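Local structure of hypothetical protein (Ruminococcus gnavus, 4QAN) at residues A[47-59]-A[162-174]. The protein is of unknown function but adopts a cystatin-like fold, as a divergent member of the NTF2-like superfamily, and can bind a metal ion. Residues are numbered along the deposited sequence; the frame is centred on the assembly and turned at random.
Sequences LRGCAIDETALQI and VQYEKNWKIHSLK
Cys50 and Ile170 form a single beta bridge that ties the link between helices 43-48 and 52-58 to strand 167-172 in the antiparallel sheet of a cystatin-like fold, the backbone of the link supplying the bonds to the strand. Ile170 N donates to Gly49 O (3.0 Å, N-H...O 166°), and Ala51 N returns a bond to Ile170 O from above the carbonyl plane.

Charge adds a second tie. The Lys169 chain runs across that of Glu54, and NZ forms a salt bridge to Glu54 OE2 (3.1 Å), with a weak hydrogen bond as part of it, and a weak bond to Arg48 O. A water accepts from Asp53 N (2.9 Å) and donates to Glu54 OE1, so both carboxylate oxygens are engaged.

Apolar packing centres on Tyr164, whose OH bonds to Leu136 O. Glu54 CB lies over one ring face, 3.9 Å from the centroid in a CH-pi contact, while Gln58 CB meets CE1 obliquely. A serine in place of Tyr164 would probably leave a gap beneath Glu54 and Gln58 and Leu136 O without its donor.

Thr55 OG1, anti to its own carbonyl carbon (chi1 -59°), turns back to a lone pair of Ala51 O at 2.8 Å and weakly accepts from His171 ND1 at 3.4 Å.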
ATOM      1  N   LEU A  47      -9.071  -1.935 -10.027  1.00 39.23           N
ATOM      2  CA  LEU A  47      -7.652  -1.978  -9.688  1.00 37.36           C
ATOM      3  C   LEU A  47      -6.738  -1.987 -10.906  1.00 36.98           C
ATOM      4  O   LEU A  47      -5.735  -1.278 -10.941  1.00 34.16           O
ATOM      5  CB  LEU A  47      -7.353  -3.198  -8.820  1.00 37.73           C
ATOM      6  CG  LEU A  47      -7.849  -3.032  -7.370  1.00 37.11           C
ATOM      7  CD1 LEU A  47      -7.705  -4.321  -6.587  1.00 35.20           C
ATOM      8  CD2 LEU A  47      -7.101  -1.911  -6.685  1.00 38.72           C
ATOM      9  N   ARG A  48      -7.098  -2.795 -11.893  1.00 36.89           N
ATOM     10  CA  ARG A  48      -6.317  -2.925 -13.117  1.00 40.82           C
ATOM     11  C   ARG A  48      -6.209  -1.609 -13.901  1.00 42.56           C
ATOM     12  O   ARG A  48      -5.247  -1.412 -14.650  1.00 46.43           O
ATOM     13  CB  ARG A  48      -6.930  -4.011 -13.999  1.00 41.26           C
ATOM     14  CG  ARG A  48      -6.889  -5.391 -13.351  1.00 43.25           C
ATOM     15  CD  ARG A  48      -8.041  -6.264 -13.820  1.00 49.47           C
ATOM     16  NE  ARG A  48      -7.934  -7.632 -13.303  1.00 50.07           N
ATOM     17  CZ  ARG A  48      -7.433  -8.671 -13.970  1.00 49.13           C
ATOM     18  NH1 ARG A  48      -6.958  -8.544 -15.209  1.00 51.16           N
ATOM     19  NH2 ARG A  48      -7.411  -9.860 -13.384  1.00 51.76           N
ATOM     20  N   GLY A  49      -7.190  -0.722 -13.724  1.00 39.44           N
ATOM     21  CA  GLY A  49      -7.179   0.588 -14.346  1.00 38.59           C
ATOM     22  C   GLY A  49      -6.409   1.666 -13.611  1.00 36.90           C
ATOM     23  O   GLY A  49      -6.278   2.782 -14.121  1.00 36.28           O
ATOM     24  N   CYS A  50      -5.933   1.353 -12.403  1.00 35.87           N
ATOM     25  CA  CYS A  50      -5.135   2.278 -11.613  1.00 36.77           C
ATOM     26  C   CYS A  50      -3.651   2.139 -11.937  1.00 39.00           C
ATOM     27  O   CYS A  50      -3.202   1.086 -12.377  1.00 39.34           O
ATOM     28  CB  CYS A  50      -5.355   2.023 -10.112  1.00 36.60           C
ATOM     29  SG  CYS A  50      -7.080   2.151  -9.559  1.00 39.68           S
ATOM     30  N   ALA A  51      -2.883   3.191 -11.678  1.00 41.81           N
ATOM     31  CA  ALA A  51      -1.450   3.197 -11.982  1.00 42.92           C
ATOM     32  C   ALA A  51      -0.623   2.652 -10.803  1.00 43.52           C
ATOM     33  O   ALA A  51       0.246   3.346 -10.279  1.00 39.54           O
ATOM     34  CB  ALA A  51      -1.001   4.609 -12.340  1.00 43.76           C
ATOM     35  N   ILE A  52      -0.878   1.403 -10.414  1.00 41.90           N
ATOM     36  CA  ILE A  52      -0.212   0.814  -9.263  1.00 38.50           C
ATOM     37  C   ILE A  52       1.291   0.567  -9.522  1.00 40.66           C
ATOM     38  O   ILE A  52       2.135   1.080  -8.775  1.00 44.82           O
ATOM     39  CB  ILE A  52      -0.923  -0.467  -8.758  1.00 35.11           C
ATOM     40  CG1 ILE A  52      -2.333  -0.115  -8.260  1.00 35.79           C
ATOM     41  CG2 ILE A  52      -0.141  -1.084  -7.607  1.00 30.76           C
ATOM     42  CD1 ILE A  52      -3.266  -1.294  -8.065  1.00 33.64           C
ATOM     43  N   ASP A  53       1.617  -0.219 -10.546  1.00 39.07           N
ATOM     44  CA  ASP A  53       3.019  -0.545 -10.836  1.00 40.95           C
ATOM     45  C   ASP A  53       3.786   0.654 -11.405  1.00 39.82           C
ATOM     46  O   ASP A  53       4.959   0.843 -11.116  1.00 41.21           O
ATOM     47  CB  ASP A  53       3.132  -1.724 -11.807  1.00 39.16           C
ATOM     48  CG  ASP A  53       2.624  -3.026 -11.225  1.00 40.84           C
ATOM     49  OD1 ASP A  53       2.693  -3.224  -9.996  1.00 34.58           O
ATOM     50  OD2 ASP A  53       2.154  -3.869 -12.016  1.00 41.98           O
ATOM     51  N   GLU A  54       3.116   1.460 -12.213  1.00 41.17           N
ATOM     52  CA  GLU A  54       3.777   2.555 -12.908  1.00 45.40           C
ATOM     53  C   GLU A  54       4.163   3.637 -11.895  1.00 41.11           C
ATOM     54  O   GLU A  54       5.314   4.049 -11.843  1.00 40.14           O
ATOM     55  CB  GLU A  54       2.897   3.118 -14.034  1.00 46.18           C
ATOM     56  CG  GLU A  54       2.436   2.093 -15.070  1.00 47.94           C
ATOM     57  CD  GLU A  54       1.141   1.377 -14.696  1.00 46.70           C
ATOM     58  OE1 GLU A  54       0.737   1.430 -13.510  1.00 39.41           O
ATOM     59  OE2 GLU A  54       0.521   0.768 -15.602  1.00 46.29           O
ATOM     60  N   THR A  55       3.218   4.060 -11.065  1.00 43.68           N
ATOM     61  CA  THR A  55       3.521   5.018  -9.999  1.00 45.15           C
ATOM     62  C   THR A  55       4.581   4.446  -9.058  1.00 43.38           C
ATOM     63  O   THR A  55       5.563   5.116  -8.740  1.00 43.43           O
ATOM     64  CB  THR A  55       2.263   5.395  -9.198  1.00 51.42           C
ATOM     65  OG1 THR A  55       1.290   5.977 -10.075  1.00 62.08           O
ATOM     66  CG2 THR A  55       2.588   6.379  -8.077  1.00 52.89           C
ATOM     67  N   ALA A  56       4.398   3.205  -8.621  1.00 41.97           N
ATOM     68  CA  ALA A  56       5.327   2.603  -7.655  1.00 39.94           C
ATOM     69  C   ALA A  56       6.790   2.594  -8.155  1.00 39.48           C
ATOM     70  O   ALA A  56       7.707   2.860  -7.390  1.00 37.54           O
ATOM     71  CB  ALA A  56       4.882   1.195  -7.287  1.00 39.97           C
ATOM     72  N   LEU A  57       6.994   2.319  -9.436  1.00 36.73           N
ATOM     73  CA  LEU A  57       8.343   2.283 -10.017  1.00 40.01           C
ATOM     74  C   LEU A  57       8.908   3.648 -10.469  1.00 41.09           C
ATOM     75  O   LEU A  57      10.128   3.784 -10.595  1.00 38.09           O
ATOM     76  CB  LEU A  57       8.374   1.304 -11.190  1.00 43.12           C
ATOM     77  CG  LEU A  57       8.050  -0.151 -10.821  1.00 46.39           C
ATOM     78  CD1 LEU A  57       7.734  -0.968 -12.073  1.00 47.60           C
ATOM     79  CD2 LEU A  57       9.190  -0.774 -10.034  1.00 47.25           C
ATOM     80  N   GLN A  58       8.043   4.651 -10.658  1.00 42.27           N
ATOM     81  CA  GLN A  58       8.427   5.926 -11.289  1.00 47.01           C
ATOM     82  C   GLN A  58       8.337   7.175 -10.402  1.00 44.10           C
ATOM     83  O   GLN A  58       9.025   8.166 -10.664  1.00 43.75           O
ATOM     84  CB  GLN A  58       7.557   6.175 -12.527  1.00 53.51           C
ATOM     85  CG  GLN A  58       7.573   5.056 -13.550  1.00 57.22           C
ATOM     86  CD  GLN A  58       8.910   4.944 -14.224  1.00 65.63           C
ATOM     87  OE1 GLN A  58       9.273   5.796 -15.037  1.00 80.72           O
ATOM     88  NE2 GLN A  58       9.663   3.900 -13.889  1.00 68.26           N
ATOM     89  N   ILE A  59       7.489   7.144  -9.377  1.00 42.98           N
ATOM     90  CA  ILE A  59       7.227   8.341  -8.586  1.00 43.67           C
ATOM     91  C   ILE A  59       8.505   9.054  -8.113  1.00 43.34           C
ATOM     92  O   ILE A  59       9.448   8.416  -7.663  1.00 45.14           O
ATOM     93  CB  ILE A  59       6.295   8.055  -7.383  1.00 42.95           C
ATOM     94  CG1 ILE A  59       5.811   9.375  -6.776  1.00 42.30           C
ATOM     95  CG2 ILE A  59       6.995   7.204  -6.330  1.00 44.32           C
ATOM     96  CD1 ILE A  59       4.523   9.254  -6.004  1.00 43.24           C
ATOM     97  N   VAL A 162      -2.942   9.548 -15.713  1.00 51.36           N
ATOM     98  CA  VAL A 162      -1.502   9.661 -15.932  1.00 52.83           C
ATOM     99  C   VAL A 162      -1.068   8.812 -17.122  1.00 53.62           C
ATOM    100  O   VAL A 162      -1.653   7.766 -17.379  1.00 55.42           O
ATOM    101  CB  VAL A 162      -0.712   9.330 -14.640  1.00 51.58           C
ATOM    102  CG1 VAL A 162      -0.847   7.864 -14.246  1.00 51.52           C
ATOM    103  CG2 VAL A 162       0.748   9.721 -14.792  1.00 53.85           C
ATOM    104  N   GLN A 163      -0.079   9.302 -17.872  1.00 54.28           N
ATOM    105  CA  GLN A 163       0.496   8.549 -18.981  1.00 57.26           C
ATOM    106  C   GLN A 163       1.952   8.170 -18.705  1.00 59.22           C
ATOM    107  O   GLN A 163       2.772   9.019 -18.304  1.00 59.34           O
ATOM    108  CB  GLN A 163       0.423   9.346 -20.288  1.00 59.30           C
ATOM    109  CG  GLN A 163       0.648   8.486 -21.525  1.00 60.81           C
ATOM    110  CD  GLN A 163       0.899   9.309 -22.781  1.00 64.33           C
ATOM    111  OE1 GLN A 163       1.727  10.220 -22.783  1.00 63.84           O
ATOM    112  NE2 GLN A 163       0.190   8.984 -23.858  1.00 68.17           N
ATOM    113  N   TYR A 164       2.252   6.888 -18.911  1.00 57.51           N
ATOM    114  CA  TYR A 164       3.620   6.392 -18.925  1.00 58.43           C
ATOM    115  C   TYR A 164       3.798   5.558 -20.179  1.00 59.39           C
ATOM    116  O   TYR A 164       2.970   4.699 -20.470  1.00 59.99           O
ATOM    117  CB  TYR A 164       3.910   5.504 -17.725  1.00 53.58           C
ATOM    118  CG  TYR A 164       3.812   6.156 -16.371  1.00 50.34           C
ATOM    119  CD1 TYR A 164       4.920   6.756 -15.775  1.00 49.40           C
ATOM    120  CD2 TYR A 164       2.621   6.134 -15.664  1.00 47.69           C
ATOM    121  CE1 TYR A 164       4.832   7.327 -14.509  1.00 48.64           C
ATOM    122  CE2 TYR A 164       2.521   6.706 -14.409  1.00 47.03           C
ATOM    123  CZ  TYR A 164       3.626   7.297 -13.830  1.00 47.13           C
ATOM    124  OH  TYR A 164       3.497   7.854 -12.571  1.00 45.23           O
ATOM    125  N   GLU A 165       4.885   5.810 -20.902  1.00 62.84           N
ATOM    126  CA  GLU A 165       5.214   5.084 -22.131  1.00 65.08           C
ATOM    127  C   GLU A 165       4.012   4.940 -23.061  1.00 64.25           C
ATOM    128  O   GLU A 165       3.752   3.866 -23.611  1.00 66.19           O
ATOM    129  CB  GLU A 165       5.819   3.718 -21.794  1.00 67.50           C
ATOM    130  CG  GLU A 165       6.958   3.803 -20.789  1.00 70.62           C
ATOM    131  CD  GLU A 165       8.054   2.784 -21.033  1.00 75.71           C
ATOM    132  OE1 GLU A 165       8.849   2.976 -21.984  1.00 75.13           O
ATOM    133  OE2 GLU A 165       8.137   1.803 -20.257  1.00 81.74           O
ATOM    134  N   LYS A 166       3.292   6.042 -23.234  1.00 64.49           N
ATOM    135  CA  LYS A 166       2.191   6.135 -24.197  1.00 65.58           C
ATOM    136  C   LYS A 166       0.941   5.353 -23.774  1.00 63.75           C
ATOM    137  O   LYS A 166       0.067   5.104 -24.595  1.00 64.30           O
ATOM    138  CB  LYS A 166       2.659   5.699 -25.596  1.00 69.48           C
ATOM    139  CG  LYS A 166       4.130   5.998 -25.894  1.00 70.98           C
ATOM    140  CD  LYS A 166       4.424   6.121 -27.380  1.00 73.62           C
ATOM    141  CE  LYS A 166       4.602   7.579 -27.775  1.00 76.19           C
ATOM    142  NZ  LYS A 166       4.842   7.733 -29.234  1.00 81.50           N
ATOM    143  N   ASN A 167       0.851   4.978 -22.497  1.00 61.40           N
ATOM    144  CA  ASN A 167      -0.305   4.228 -21.989  1.00 60.33           C
ATOM    145  C   ASN A 167      -0.905   4.912 -20.781  1.00 57.01           C
ATOM    146  O   ASN A 167      -0.188   5.229 -19.835  1.00 50.92           O
ATOM    147  CB  ASN A 167       0.111   2.823 -21.578  1.00 60.11           C
ATOM    148  CG  ASN A 167       0.538   1.976 -22.750  1.00 65.75           C
ATOM    149  OD1 ASN A 167       0.042   2.136 -23.868  1.00 70.12           O
ATOM    150  ND2 ASN A 167       1.461   1.060 -22.499  1.00 66.19           N
ATOM    151  N   TRP A 168      -2.217   5.112 -20.801  1.00 56.79           N
ATOM    152  CA  TRP A 168      -2.890   5.853 -19.733  1.00 53.93           C
ATOM    153  C   TRP A 168      -3.405   4.964 -18.611  1.00 51.41           C
ATOM    154  O   TRP A 168      -3.802   3.820 -18.831  1.00 46.68           O
ATOM    155  CB  TRP A 168      -4.043   6.671 -20.301  1.00 55.50           C
ATOM    156  CG  TRP A 168      -3.568   7.804 -21.149  1.00 57.93           C
ATOM    157  CD1 TRP A 168      -3.323   7.788 -22.490  1.00 59.74           C
ATOM    158  CD2 TRP A 168      -3.265   9.124 -20.699  1.00 57.80           C
ATOM    159  NE1 TRP A 168      -2.891   9.021 -22.907  1.00 60.63           N
ATOM    160  CE2 TRP A 168      -2.845   9.861 -21.824  1.00 59.49           C
ATOM    161  CE3 TRP A 168      -3.318   9.760 -19.449  1.00 56.28           C
ATOM    162  CZ2 TRP A 168      -2.482  11.198 -21.741  1.00 60.24           C
ATOM    163  CZ3 TRP A 168      -2.956  11.088 -19.368  1.00 57.17           C
ATOM    164  CH2 TRP A 168      -2.540  11.794 -20.510  1.00 58.99           C
ATOM    165  N   LYS A 169      -3.373   5.510 -17.399  1.00 51.77           N
ATOM    166  CA  LYS A 169      -4.061   4.920 -16.268  1.00 50.82           C
ATOM    167  C   LYS A 169      -4.542   6.006 -15.316  1.00 48.94           C
ATOM    168  O   LYS A 169      -4.106   7.153 -15.383  1.00 48.24           O
ATOM    169  CB  LYS A 169      -3.155   3.918 -15.548  1.00 54.49           C
ATOM    170  CG  LYS A 169      -2.980   2.613 -16.316  1.00 55.62           C
ATOM    171  CD  LYS A 169      -2.806   1.441 -15.381  1.00 60.69           C
ATOM    172  CE  LYS A 169      -2.565   0.163 -16.152  1.00 61.26           C
ATOM    173  NZ  LYS A 169      -2.079  -0.878 -15.214  1.00 63.20           N
ATOM    174  N   ILE A 170      -5.464   5.644 -14.437  1.00 46.85           N
ATOM    175  CA  ILE A 170      -5.942   6.583 -13.440  1.00 47.12           C
ATOM    176  C   ILE A 170      -4.984   6.583 -12.262  1.00 42.34           C
ATOM    177  O   ILE A 170      -4.814   5.559 -11.627  1.00 42.88           O
ATOM    178  CB  ILE A 170      -7.328   6.189 -12.921  1.00 46.39           C
ATOM    179  CG1 ILE A 170      -8.337   6.149 -14.073  1.00 47.91           C
ATOM    180  CG2 ILE A 170      -7.769   7.138 -11.812  1.00 46.22           C
ATOM    181  CD1 ILE A 170      -8.379   7.400 -14.922  1.00 52.04           C
ATOM    182  N   HIS A 171      -4.362   7.728 -11.983  1.00 41.06           N
ATOM    183  CA  HIS A 171      -3.532   7.888 -10.785  1.00 37.77           C
ATOM    184  C   HIS A 171      -4.385   8.099  -9.544  1.00 38.28           C
ATOM    185  O   HIS A 171      -4.027   7.648  -8.444  1.00 40.38           O
ATOM    186  CB  HIS A 171      -2.584   9.083 -10.921  1.00 37.63           C
ATOM    187  CG  HIS A 171      -1.808   9.357  -9.675  1.00 36.36           C
ATOM    188  ND1 HIS A 171      -0.860   8.482  -9.189  1.00 35.65           N
ATOM    189  CD2 HIS A 171      -1.876  10.372  -8.786  1.00 36.82           C
ATOM    190  CE1 HIS A 171      -0.359   8.958  -8.065  1.00 36.47           C
ATOM    191  NE2 HIS A 171      -0.959  10.105  -7.798  1.00 39.12           N
ATOM    192  N   SER A 172      -5.482   8.831  -9.700  1.00 38.47           N
ATOM    193  CA  SER A 172      -6.385   9.076  -8.585  1.00 39.32           C
ATOM    194  C   SER A 172      -7.810   9.254  -9.051  1.00 39.53           C
ATOM    195  O   SER A 172      -8.051   9.830 -10.110  1.00 44.35           O
ATOM    196  CB  SER A 172      -5.940  10.303  -7.797  1.00 41.65           C
ATOM    197  OG  SER A 172      -6.674  10.435  -6.593  1.00 39.23           O
ATOM    198  N   LEU A 173      -8.742   8.736  -8.257  1.00 40.14           N
ATOM    199  CA  LEU A 173     -10.183   8.858  -8.513  1.00 42.78           C
ATOM    200  C   LEU A 173     -10.736  10.139  -7.895  1.00 43.39           C
ATOM    201  O   LEU A 173     -11.939  10.393  -7.945  1.00 40.92           O
ATOM    202  CB  LEU A 173     -10.934   7.654  -7.927  1.00 44.97           C
ATOM    203  CG  LEU A 173     -10.978   6.401  -8.800  1.00 50.55           C
ATOM    204  CD1 LEU A 173      -9.650   5.648  -8.799  1.00 48.89           C
ATOM    205  CD2 LEU A 173     -12.110   5.509  -8.319  1.00 54.20           C
ATOM    206  N   LYS A 174      -9.842  10.896  -7.261  1.00 45.07           N
ATOM    207  CA  LYS A 174     -10.130  12.201  -6.708  1.00 45.10           C
ATOM    208  C   LYS A 174      -9.012  13.169  -7.108  1.00 46.06           C
ATOM    209  O   LYS A 174      -7.859  12.778  -7.296  1.00 48.33           O
ATOM    210  CB  LYS A 174     -10.252  12.095  -5.193  1.00 45.56           C
ATOM    211  CG  LYS A 174     -11.347  11.129  -4.778  1.00 47.79           C
ATOM    212  CD  LYS A 174     -11.730  11.291  -3.317  1.00 49.40           C
ATOM    213  CE  LYS A 174     -10.688  10.719  -2.385  1.00 48.28           C
ATOM    214  NZ  LYS A 174     -10.882  11.242  -1.011  1.00 50.60           N
TER
HETATM  215  O   HOH W   1      -0.464  -0.783 -12.470  1.00 42.62           O